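Local atomic coordinates of putative alpha-galactosidase/melibiase (Bacteroides fragilis, PDB entry 4OGZ), a protein that probably hydrolyses terminal, non-reducing alpha-D-galactose residues from alpha-galactosides, as a glycoside hydrolase of family 27. Residues A[13-18]-A[73-78]. Residues are numbered along the deposited sequence; the frame is centred on the assembly and turned at random.
Sequences PCINPP and VMLKAE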
ATOM      1  N   PRO A  13      24.026  -7.547  -0.776  1.00 29.33           N
ATOM      2  CA  PRO A  13      22.819  -7.059  -0.131  1.00 25.60           C
ATOM      3  C   PRO A  13      22.392  -5.722  -0.691  1.00 23.76           C
ATOM      4  O   PRO A  13      23.203  -4.968  -1.206  1.00 26.63           O
ATOM      5  CB  PRO A  13      23.242  -6.896   1.339  1.00 26.21           C
ATOM      6  CG  PRO A  13      24.362  -7.870   1.509  1.00 28.24           C
ATOM      7  CD  PRO A  13      25.108  -7.738   0.210  1.00 30.70           C
ATOM      8  N   CYS A  14      21.112  -5.427  -0.607  1.00 23.96           N
ATOM      9  CA  CYS A  14      20.666  -4.074  -0.906  1.00 23.97           C
ATOM     10  C   CYS A  14      19.448  -3.794  -0.030  1.00 23.53           C
ATOM     11  O   CYS A  14      18.399  -4.458  -0.166  1.00 20.41           O
ATOM     12  CB  CYS A  14      20.382  -3.926  -2.392  1.00 24.59           C
ATOM     13  SG  CYS A  14      19.710  -2.326  -2.836  1.00 33.54           S
ATOM     14  N   ILE A  15      19.609  -2.830   0.875  1.00 18.32           N
ATOM     15  CA  ILE A  15      18.614  -2.430   1.831  1.00 18.84           C
ATOM     16  C   ILE A  15      17.605  -1.525   1.141  1.00 19.66           C
ATOM     17  O   ILE A  15      17.915  -0.429   0.727  1.00 21.03           O
ATOM     18  CB  ILE A  15      19.258  -1.711   3.068  1.00 19.21           C
ATOM     19  CG1 ILE A  15      20.087  -2.707   3.864  1.00 19.46           C
ATOM     20  CG2 ILE A  15      18.172  -1.097   3.939  1.00 21.03           C
ATOM     21  CD1 ILE A  15      20.889  -2.121   4.997  1.00 20.50           C
ATOM     22  N   ASN A  16      16.380  -2.015   1.005  1.00 23.55           N
ATOM     23  CA  ASN A  16      15.381  -1.362   0.207  1.00 22.57           C
ATOM     24  C   ASN A  16      14.457  -0.459   1.014  1.00 21.06           C
ATOM     25  O   ASN A  16      14.357  -0.589   2.234  1.00 17.88           O
ATOM     26  CB  ASN A  16      14.568  -2.432  -0.539  1.00 24.53           C
ATOM     27  CG  ASN A  16      15.445  -3.257  -1.462  1.00 26.18           C
ATOM     28  OD1 ASN A  16      16.310  -2.694  -2.135  1.00 26.54           O
ATOM     29  ND2 ASN A  16      15.257  -4.580  -1.482  1.00 22.93           N
ATOM     30  N   PRO A  17      13.805   0.484   0.328  1.00 19.37           N
ATOM     31  CA  PRO A  17      12.836   1.359   0.953  1.00 22.35           C
ATOM     32  C   PRO A  17      11.705   0.535   1.576  1.00 21.55           C
ATOM     33  O   PRO A  17      11.458  -0.585   1.141  1.00 17.63           O
ATOM     34  CB  PRO A  17      12.260   2.154  -0.220  1.00 21.55           C
ATOM     35  CG  PRO A  17      13.250   2.074  -1.311  1.00 19.49           C
ATOM     36  CD  PRO A  17      14.114   0.876  -1.056  1.00 19.35           C
ATOM     37  N   PRO A  18      10.994   1.104   2.548  1.00 24.95           N
ATOM     38  CA  PRO A  18      11.071   2.496   3.003  1.00 17.73           C
ATOM     39  C   PRO A  18      12.275   2.794   3.904  1.00 19.60           C
ATOM     40  O   PRO A  18      12.677   1.938   4.734  1.00 17.34           O
ATOM     41  CB  PRO A  18       9.792   2.662   3.813  1.00 18.08           C
ATOM     42  CG  PRO A  18       9.458   1.280   4.291  1.00 18.90           C
ATOM     43  CD  PRO A  18       9.953   0.327   3.258  1.00 22.25           C
ATOM     44  N   VAL A  73      19.110   5.978  12.158  1.00 20.09           N
ATOM     45  CA  VAL A  73      19.749   4.734  12.451  1.00 20.03           C
ATOM     46  C   VAL A  73      20.540   4.318  11.226  1.00 21.66           C
ATOM     47  O   VAL A  73      20.014   4.388  10.099  1.00 25.66           O
ATOM     48  CB  VAL A  73      18.673   3.654  12.760  1.00 20.12           C
ATOM     49  CG1 VAL A  73      19.316   2.291  13.027  1.00 19.77           C
ATOM     50  CG2 VAL A  73      17.772   4.110  13.914  1.00 19.94           C
HETATM   51  N   MSE A  74      21.746   3.785  11.414  1.00 21.38           N
HETATM   52  CA  MSE A  74      22.536   3.314  10.270  1.00 23.64           C
HETATM   53  C   MSE A  74      22.436   1.825  10.257  1.00 24.97           C
HETATM   54  O   MSE A  74      22.770   1.187  11.235  1.00 27.74           O
HETATM   55  CB  MSE A  74      23.996   3.771  10.313  1.00 30.67           C
HETATM   56  CG  MSE A  74      24.057   5.297  10.129  1.00 42.55           C
HETATM   57 SE   MSE A  74      23.546   5.966   8.317  0.75 58.46          SE
HETATM   58  CE  MSE A  74      24.158   4.466   7.226  1.00 39.97           C
ATOM     59  N   LEU A  75      21.930   1.283   9.148  1.00 20.87           N
ATOM     60  CA  LEU A  75      21.783  -0.151   8.956  1.00 23.03           C
ATOM     61  C   LEU A  75      22.848  -0.672   8.008  1.00 24.16           C
ATOM     62  O   LEU A  75      23.248  -0.006   7.044  1.00 25.99           O
ATOM     63  CB  LEU A  75      20.403  -0.491   8.394  1.00 19.81           C
ATOM     64  CG  LEU A  75      19.160   0.055   9.118  1.00 19.29           C
ATOM     65  CD1 LEU A  75      17.909  -0.297   8.337  1.00 19.01           C
ATOM     66  CD2 LEU A  75      19.074  -0.469  10.532  1.00 22.33           C
ATOM     67  N   LYS A  76      23.326  -1.863   8.316  1.00 24.45           N
ATOM     68  CA  LYS A  76      24.224  -2.551   7.446  1.00 27.19           C
ATOM     69  C   LYS A  76      23.709  -3.976   7.268  1.00 25.21           C
ATOM     70  O   LYS A  76      23.278  -4.599   8.227  1.00 28.11           O
ATOM     71  CB  LYS A  76      25.634  -2.528   8.037  1.00 29.92           C
ATOM     72  CG  LYS A  76      26.722  -2.914   7.050  1.00 33.07           C
ATOM     73  CD  LYS A  76      28.106  -2.431   7.459  1.00 38.79           C
ATOM     74  CE  LYS A  76      29.036  -2.480   6.245  1.00 39.27           C
ATOM     75  NZ  LYS A  76      30.464  -2.222   6.566  1.00 36.67           N
ATOM     76  N   ALA A  77      23.717  -4.459   6.031  1.00 23.70           N
ATOM     77  CA  ALA A  77      23.422  -5.845   5.733  1.00 25.37           C
ATOM     78  C   ALA A  77      24.614  -6.472   5.040  1.00 23.48           C
ATOM     79  O   ALA A  77      25.218  -5.866   4.148  1.00 22.12           O
ATOM     80  CB  ALA A  77      22.183  -5.952   4.855  1.00 26.27           C
ATOM     81  N   GLU A  78      24.959  -7.689   5.433  1.00 27.63           N
ATOM     82  CA  GLU A  78      26.161  -8.338   4.887  1.00 31.01           C
ATOM     83  C   GLU A  78      25.855  -9.752   4.477  1.00 32.13           C
ATOM     84  O   GLU A  78      25.051 -10.433   5.129  1.00 32.22           O
ATOM     85  CB  GLU A  78      27.324  -8.298   5.920  1.00 34.40           C
ATOM     86  CG  GLU A  78      27.389  -7.002   6.726  1.00 43.09           C
ATOM     87  CD  GLU A  78      28.658  -6.841   7.561  1.00 46.40           C
ATOM     88  OE1 GLU A  78      28.910  -7.711   8.414  1.00 52.78           O
ATOM     89  OE2 GLU A  78      29.383  -5.827   7.377  1.00 51.76           O
TER
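The two sheets of the N-terminal Ig-like beta sandwich face each other here, with Ile15 of one, and Pro13 just before its strand, packed on Leu75 and Ala77 of the other. Residues 14-15 form an outermost strand of an antiparallel sheet, beside strand 28-36, whereas 73-78 belong to strand 69-79, an inner strand of the opposing mixed sheet. No hydrogen bond joins the two segments; apolar side chains and backbone atoms make the contact. The side chains alternate along both segments: Pro13, Ile15, Leu75 and Ala77 point toward the interface, Cys14, Lys76 and Glu78 away from it. Ala77 is the hub. Its CB lies 3.8 Å from CB of Pro13 and 4.0 Å from CG1 of Ile15, so one methyl group meets both Pro13 and Ile15. The pyrrolidine ring reaches on to the backbone, its CG standing 3.4 Å from the carbonyl O of Ala77. In Ile15, CG1 is anti to the carbonyl carbon (chi1 -67°), and the chain is then extended to CD1 (chi2 174°), which brings the terminal methyl against the backbone of the opposite strand, 3.8 Å from N of Ala77. The Ile15 and Leu75 side chains cross at about a right angle. Ile33 of strand 28-36 touches both of them, and Ala45 and Trp43 of strand 42-46 touch Leu75 and Ala77 respectively, continuing the buried core between the sheets. The backbone N of Ile15 is hydrogen-bonded to OD2 of Asp84, which ties the short strand to strand 82-92 of the facing sheet. Against Leu75 the touching atom of Ile15 is again CD1, 3.8 Å from Leu75 CB and equally 3.8 Å from Leu75 O.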